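Local coordinates for GTP cyclohydrolase 1 type 2 homolog (Escherichia coli, Escherichia coli O157:H7, PDB 1NMO), which is of unknown function but forms a ring-shaped hexamer with a dinuclear metal site and may help to degrade radiation-damaged nucleotides, at residues 99-102 with 107-110; 62-67 with 217-222. All blocks are in the same frame, centred on the assembly; numbering follows the deposited sequence.

Contact 1 (99-102 with 107-110). With FE (Fe (III) ion), chain H.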
ATOM      1  N   PRO A  99     -24.749 -35.086   4.171  1.00 14.76           N
ATOM      2  CA  PRO A  99     -25.920 -35.114   3.281  1.00 15.24           C
ATOM      3  C   PRO A  99     -26.020 -33.851   2.446  1.00 15.64           C
ATOM      4  O   PRO A  99     -26.475 -33.874   1.265  1.00 17.93           O
ATOM      5  CB  PRO A  99     -27.100 -35.291   4.250  1.00 14.14           C
ATOM      6  CG  PRO A  99     -26.458 -36.097   5.400  1.00 13.34           C
ATOM      7  CD  PRO A  99     -25.131 -35.337   5.564  1.00 14.10           C
ATOM      8  N   LEU A 100     -25.586 -32.725   3.007  1.00 15.77           N
ATOM      9  CA  LEU A 100     -25.693 -31.455   2.227  1.00 14.17           C
ATOM     10  C   LEU A 100     -24.539 -31.302   1.218  1.00 13.73           C
ATOM     11  O   LEU A 100     -24.532 -30.389   0.404  1.00 15.34           O
ATOM     12  CB  LEU A 100     -25.818 -30.247   3.183  1.00 11.00           C
ATOM     13  CG  LEU A 100     -26.339 -28.921   2.571  1.00  9.77           C
ATOM     14  CD1 LEU A 100     -27.693 -29.116   1.872  1.00  6.97           C
ATOM     15  CD2 LEU A 100     -26.615 -27.999   3.765  1.00  9.39           C
ATOM     16  N   ASP A 101     -23.555 -32.183   1.280  1.00 13.56           N
ATOM     17  CA  ASP A 101     -22.497 -32.187   0.261  1.00 15.22           C
ATOM     18  C   ASP A 101     -22.950 -33.092  -0.897  1.00 15.75           C
ATOM     19  O   ASP A 101     -22.921 -32.697  -2.058  1.00 16.28           O
ATOM     20  CB  ASP A 101     -21.150 -32.741   0.822  1.00 15.04           C
ATOM     21  CG  ASP A 101     -20.440 -31.733   1.683  1.00 15.01           C
ATOM     22  OD1 ASP A 101     -20.381 -30.566   1.229  1.00 16.00           O
ATOM     23  OD2 ASP A 101     -19.981 -32.061   2.808  1.00 16.94           O
ATOM     24  N   ALA A 102     -23.388 -34.310  -0.542  1.00 16.95           N
ATOM     25  CA  ALA A 102     -23.805 -35.327  -1.515  1.00 17.35           C
ATOM     26  C   ALA A 102     -25.137 -35.194  -2.276  1.00 17.02           C
ATOM     27  O   ALA A 102     -25.200 -35.574  -3.422  1.00 17.36           O
ATOM     28  CB  ALA A 102     -23.733 -36.713  -0.867  1.00 15.25           C
ATOM     29  N   GLY A 107     -27.096 -30.540  -3.125  1.00 14.55           N
ATOM     30  CA  GLY A 107     -25.750 -30.613  -2.582  1.00 15.64           C
ATOM     31  C   GLY A 107     -24.678 -29.620  -2.988  1.00 14.83           C
ATOM     32  O   GLY A 107     -24.781 -29.087  -4.090  1.00 15.81           O
ATOM     33  N   ASN A 108     -23.648 -29.404  -2.125  1.00 13.30           N
ATOM     34  CA  ASN A 108     -22.567 -28.472  -2.407  1.00 12.33           C
ATOM     35  C   ASN A 108     -21.908 -28.948  -3.702  1.00 12.54           C
ATOM     36  O   ASN A 108     -21.600 -28.161  -4.549  1.00 13.10           O
ATOM     37  CB  ASN A 108     -21.485 -28.448  -1.311  1.00 11.48           C
ATOM     38  CG  ASN A 108     -21.958 -27.829   0.035  1.00 14.24           C
ATOM     39  OD1 ASN A 108     -22.638 -26.772   0.091  1.00 14.14           O
ATOM     40  ND2 ASN A 108     -21.540 -28.478   1.144  1.00 11.43           N
ATOM     41  N   ASN A 109     -21.654 -30.237  -3.810  1.00 12.73           N
ATOM     42  CA  ASN A 109     -21.039 -30.793  -5.006  1.00 13.93           C
ATOM     43  C   ASN A 109     -21.820 -30.487  -6.308  1.00 14.86           C
ATOM     44  O   ASN A 109     -21.216 -30.028  -7.315  1.00 15.04           O
ATOM     45  CB  ASN A 109     -20.877 -32.322  -4.845  1.00 11.96           C
ATOM     46  CG  ASN A 109     -19.614 -32.682  -4.077  1.00 13.89           C
ATOM     47  OD1 ASN A 109     -18.693 -31.858  -4.024  1.00 12.28           O
ATOM     48  ND2 ASN A 109     -19.538 -33.936  -3.486  1.00 12.00           N
ATOM     49  N   ALA A 110     -23.142 -30.668  -6.310  1.00 13.41           N
ATOM     50  CA  ALA A 110     -23.871 -30.472  -7.559  1.00 13.94           C
ATOM     51  C   ALA A 110     -24.036 -29.046  -7.961  1.00 14.12           C
ATOM     52  O   ALA A 110     -24.086 -28.773  -9.160  1.00 13.13           O
ATOM     53  CB  ALA A 110     -25.235 -31.145  -7.498  1.00 14.13           C
TER
HETATM   54 FE    FE H 302     -18.489 -30.152   3.076  1.00 25.37          FE
HETATM   55  O   HOH W   1     -24.159 -32.738  -4.422  1.00 18.74           O
HETATM   56  O   HOH W   2     -16.957 -31.606   1.992  1.00 20.34           O
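Asn-108 meets both Leu-100 and Asp-101, where the carbonyl end of helix 98-102 runs into the amide end of helix 108-116. Its CG lies beside the backbone N (chi1 -69°), which turns the side chain back over the preceding helix end. Asn-108 CB packs 3.5 Å from Asp-101 OD1. One atom further out, Asn-108 CG lies 3.6 Å from Leu-100 O. At the tip the amide branches. ND2 donates to Asp-101 OD1 in a nearly straight bond (167°), but its modelled length of 2.4 Å is doubtfully short. Asn-108 OD1 has its partner outside these segments, at Gly-222. The carboxylate and amide planes stand 54° apart, so the two groups meet at a slant instead of lying flat together. Asp-101 OD2 binds the chain H iron at 2.4 Å, with Asp-101 OD1 a longer 2.7 Å from it, so the carboxylate approaches the metal unevenly with both oxygens. Were the short bond real, Asn-108 would be a second-shell partner of this ligand.

The backbone is tied as well. Asn-108 N donates to Leu-100 O (2.9 Å) and Asn-109 N to Asp-101 O (3.3 Å), so first-turn amides of one helix use carbonyls at the close of the other. Gly-107, the N-cap residue, brings its CA to 3.2 Å from Leu-100 O in a CH...O contact. Water 1 bridges Asp-101 O and Ala-110 N.

The helix pair lies in the chain between strand 92-95 of the five-stranded sheet and strand 118-123 of the six-stranded one. Asn-109 is bonded to the latter side, through Trp-170 NE1 (strand 165-170) and Thr-172 N.

Contact 2 (62-67 with 217-222). With FE (Fe (III) ion), chain G; FE (Fe (III) ion), chain H.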
ATOM      1  N   VAL A  62     -27.388 -24.660   9.012  1.00  9.78           N
ATOM      2  CA  VAL A  62     -26.030 -24.519   8.525  1.00  9.53           C
ATOM      3  C   VAL A  62     -25.419 -25.778   7.970  1.00 10.42           C
ATOM      4  O   VAL A  62     -26.004 -26.843   8.132  1.00  9.21           O
ATOM      5  CB  VAL A  62     -25.063 -24.090   9.669  1.00  9.76           C
ATOM      6  CG1 VAL A  62     -25.419 -22.722  10.215  1.00  7.15           C
ATOM      7  CG2 VAL A  62     -25.077 -25.099  10.749  1.00  8.45           C
ATOM      8  N   HIS A  63     -24.291 -25.639   7.243  1.00  8.80           N
ATOM      9  CA  HIS A  63     -23.582 -26.799   6.742  1.00  9.79           C
ATOM     10  C   HIS A  63     -22.653 -27.336   7.844  1.00 10.45           C
ATOM     11  O   HIS A  63     -22.461 -28.552   7.930  1.00  8.11           O
ATOM     12  CB  HIS A  63     -22.759 -26.458   5.544  1.00 10.02           C
ATOM     13  CG  HIS A  63     -21.999 -27.618   4.959  1.00 12.07           C
ATOM     14  ND1 HIS A  63     -22.497 -28.914   4.912  1.00 10.45           N
ATOM     15  CD2 HIS A  63     -20.759 -27.666   4.391  1.00 12.82           C
ATOM     16  CE1 HIS A  63     -21.586 -29.704   4.350  1.00 12.95           C
ATOM     17  NE2 HIS A  63     -20.516 -28.975   4.030  1.00 11.98           N
ATOM     18  N   HIS A  64     -22.082 -26.425   8.661  1.00 11.13           N
ATOM     19  CA  HIS A  64     -21.173 -26.756   9.775  1.00 12.74           C
ATOM     20  C   HIS A  64     -21.717 -26.300  11.150  1.00 13.74           C
ATOM     21  O   HIS A  64     -21.609 -25.124  11.557  1.00 13.13           O
ATOM     22  CB  HIS A  64     -19.815 -26.083   9.602  1.00 14.10           C
ATOM     23  CG  HIS A  64     -19.091 -26.454   8.355  1.00 13.73           C
ATOM     24  ND1 HIS A  64     -18.982 -25.596   7.282  1.00 12.23           N
ATOM     25  CD2 HIS A  64     -18.420 -27.580   8.013  1.00 14.98           C
ATOM     26  CE1 HIS A  64     -18.264 -26.171   6.340  1.00 14.85           C
ATOM     27  NE2 HIS A  64     -17.909 -27.372   6.757  1.00 15.93           N
ATOM     28  N   GLY A  65     -22.291 -27.239  11.895  1.00 14.96           N
ATOM     29  CA  GLY A  65     -22.852 -26.886  13.197  1.00 13.17           C
ATOM     30  C   GLY A  65     -21.875 -27.284  14.253  1.00 14.10           C
ATOM     31  O   GLY A  65     -20.682 -27.032  14.077  1.00 12.42           O
ATOM     32  N   TYR A  66     -22.335 -27.954  15.323  1.00 14.19           N
ATOM     33  CA  TYR A  66     -21.413 -28.298  16.435  1.00 15.52           C
ATOM     34  C   TYR A  66     -21.295 -29.800  16.746  1.00 15.81           C
ATOM     35  O   TYR A  66     -21.736 -30.656  15.976  1.00 15.65           O
ATOM     36  CB  TYR A  66     -21.880 -27.591  17.716  1.00 12.70           C
ATOM     37  CG  TYR A  66     -22.173 -26.105  17.593  1.00 12.26           C
ATOM     38  CD1 TYR A  66     -21.442 -25.326  16.757  1.00 12.25           C
ATOM     39  CD2 TYR A  66     -23.218 -25.478  18.327  1.00 10.78           C
ATOM     40  CE1 TYR A  66     -21.724 -23.963  16.604  1.00 12.62           C
ATOM     41  CE2 TYR A  66     -23.492 -24.096  18.181  1.00  9.16           C
ATOM     42  CZ  TYR A  66     -22.730 -23.361  17.294  1.00 10.26           C
ATOM     43  OH  TYR A  66     -22.950 -22.014  16.977  1.00 10.84           O
ATOM     44  N   PHE A  67     -20.653 -30.100  17.874  1.00 16.99           N
ATOM     45  CA  PHE A  67     -20.554 -31.488  18.375  1.00 17.96           C
ATOM     46  C   PHE A  67     -19.851 -32.454  17.447  1.00 19.62           C
ATOM     47  O   PHE A  67     -20.352 -33.555  17.219  1.00 19.06           O
ATOM     48  CB  PHE A  67     -21.965 -31.984  18.617  1.00 17.00           C
ATOM     49  CG  PHE A  67     -22.807 -30.977  19.357  1.00 16.64           C
ATOM     50  CD1 PHE A  67     -22.310 -30.379  20.506  1.00 15.52           C
ATOM     51  CD2 PHE A  67     -24.060 -30.626  18.914  1.00 16.05           C
ATOM     52  CE1 PHE A  67     -23.054 -29.436  21.203  1.00 14.23           C
ATOM     53  CE2 PHE A  67     -24.799 -29.707  19.590  1.00 15.90           C
ATOM     54  CZ  PHE A  67     -24.276 -29.107  20.756  1.00 15.13           C
ATOM     55  N   ALA A 217     -15.872 -20.508   0.210  1.00 11.78           N
ATOM     56  CA  ALA A 217     -16.230 -20.138  -1.146  1.00 12.62           C
ATOM     57  C   ALA A 217     -16.976 -21.268  -1.899  1.00 13.32           C
ATOM     58  O   ALA A 217     -17.954 -21.016  -2.597  1.00 15.73           O
ATOM     59  CB  ALA A 217     -14.926 -19.711  -1.909  1.00 12.43           C
ATOM     60  N   THR A 218     -16.573 -22.518  -1.695  1.00 11.31           N
ATOM     61  CA  THR A 218     -17.202 -23.634  -2.355  1.00 11.19           C
ATOM     62  C   THR A 218     -18.386 -24.297  -1.642  1.00 12.29           C
ATOM     63  O   THR A 218     -19.076 -25.179  -2.254  1.00 10.79           O
ATOM     64  CB  THR A 218     -16.144 -24.715  -2.715  1.00 11.00           C
ATOM     65  OG1 THR A 218     -15.523 -25.221  -1.503  1.00 11.76           O
ATOM     66  CG2 THR A 218     -15.020 -24.065  -3.650  1.00  9.72           C
ATOM     67  N   GLU A 219     -18.693 -23.851  -0.407  1.00 12.71           N
ATOM     68  CA  GLU A 219     -19.790 -24.465   0.336  1.00 14.10           C
ATOM     69  C   GLU A 219     -20.903 -23.490   0.718  1.00 14.52           C
ATOM     70  O   GLU A 219     -21.511 -23.538   1.829  1.00 13.15           O
ATOM     71  CB  GLU A 219     -19.248 -25.253   1.545  1.00 13.28           C
ATOM     72  CG  GLU A 219     -18.352 -26.375   1.002  1.00 13.37           C
ATOM     73  CD  GLU A 219     -18.072 -27.430   2.015  1.00 13.58           C
ATOM     74  OE1 GLU A 219     -18.186 -27.095   3.240  1.00 14.98           O
ATOM     75  OE2 GLU A 219     -17.739 -28.571   1.604  1.00 13.59           O
ATOM     76  N   ARG A 220     -21.114 -22.558  -0.212  1.00 11.83           N
ATOM     77  CA  ARG A 220     -22.224 -21.679  -0.070  1.00 11.54           C
ATOM     78  C   ARG A 220     -23.303 -22.360  -0.976  1.00 12.07           C
ATOM     79  O   ARG A 220     -24.492 -22.316  -0.677  1.00 11.41           O
ATOM     80  CB  ARG A 220     -21.873 -20.320  -0.620  1.00 10.05           C
ATOM     81  CG  ARG A 220     -20.982 -19.511   0.244  1.00  9.62           C
ATOM     82  CD  ARG A 220     -20.592 -18.278  -0.558  1.00 12.46           C
ATOM     83  NE  ARG A 220     -19.681 -18.661  -1.665  1.00 14.35           N
ATOM     84  CZ  ARG A 220     -19.071 -17.782  -2.459  1.00 15.53           C
ATOM     85  NH1 ARG A 220     -19.267 -16.476  -2.296  1.00 14.05           N
ATOM     86  NH2 ARG A 220     -18.245 -18.210  -3.390  1.00 14.64           N
ATOM     87  N   GLY A 221     -22.894 -23.040  -2.049  1.00 12.02           N
ATOM     88  CA  GLY A 221     -23.944 -23.567  -2.931  1.00 12.22           C
ATOM     89  C   GLY A 221     -25.109 -24.330  -2.315  1.00 11.53           C
ATOM     90  O   GLY A 221     -26.268 -23.986  -2.550  1.00 11.61           O
ATOM     91  N   GLY A 222     -24.791 -25.372  -1.540  1.00 12.34           N
ATOM     92  CA  GLY A 222     -25.774 -26.258  -0.894  1.00 11.80           C
ATOM     93  C   GLY A 222     -26.767 -25.650   0.072  1.00 11.46           C
ATOM     94  O   GLY A 222     -27.988 -25.782  -0.084  1.00 10.86           O
TER
HETATM   95 FE    FE G 301     -17.010 -28.074   4.952  1.00 30.80          FE
HETATM   96 FE    FE H 302     -18.489 -30.152   3.076  1.00 25.37          FE
HETATM   97  O   HOH W   2     -16.957 -31.606   1.992  1.00 20.34           O
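Glu-219 faces His-63 and His-64 across a pair of iron ions, and the metals carry most of this contact: the nearest CA atoms, those of His-63 and Glu-219, remain 7.8 Å apart. The carboxylate bridges. OE1 binds the iron of chain G at 2.3 Å, and OE2 binds the iron of chain H at the same 2.3 Å.

The two imidazoles are turned very differently against this group. The His-63 ring stands 70° from the carboxylate plane and presents its edge to the chain H iron, which lies in the ring plane. With CG anti to the backbone N (chi1 -180°), the ring reaches forward and NE2 lies 2.5 Å from that iron. The His-64 ring is only 24° from the carboxylate plane, although the side chains cross at about a right angle; its CE1 comes within 3.2 Å of Glu-219 OE1. Its NE2 makes a shorter bond, 2.1 Å, to the chain G iron, while His-63 CD2 sits 3.4 Å above one face of the His-64 ring, toward the rim.

Outside the segments, Trp-96 is the strongest polar partner of His-63 and Thr-172 OG1 is hydrogen-bonded to Glu-219 OE2, which probably helps to fix both ligands. Glu-197 of a second subunit packs on His-64.

Asp-101 adds to the chain H ion and His-215 to the chain G ion. The shared carboxylate makes this a dinuclear centre; water 2 is bound to the chain H iron alone, 2.4 Å from it. The metal probably polarises that water, which would be consistent with hydrolytic chemistry, though the reaction is not established.

The two contacts meet at the dinuclear site, their centres about 10 Å apart. Contact 2 supplies ligands to both irons, which lie 3.2 Å from each other (FE of chain G to FE of chain H); contact 1 gives Asp-101 to the chain H ion, which also binds water 2. Around this ion Asp-101 OD1 comes within 3.3 Å of Glu-219 OE2, a closeness of like charges that the metal probably offsets. Asn-108 joins the two directly: its OD1 lies 3.0 Å from Gly-222 N, a probable hydrogen bond, while its ND2 packs 3.1 Å from His-63 NE2. In sequence, 99-102 and 107-110 fall between 62-67 and 217-222.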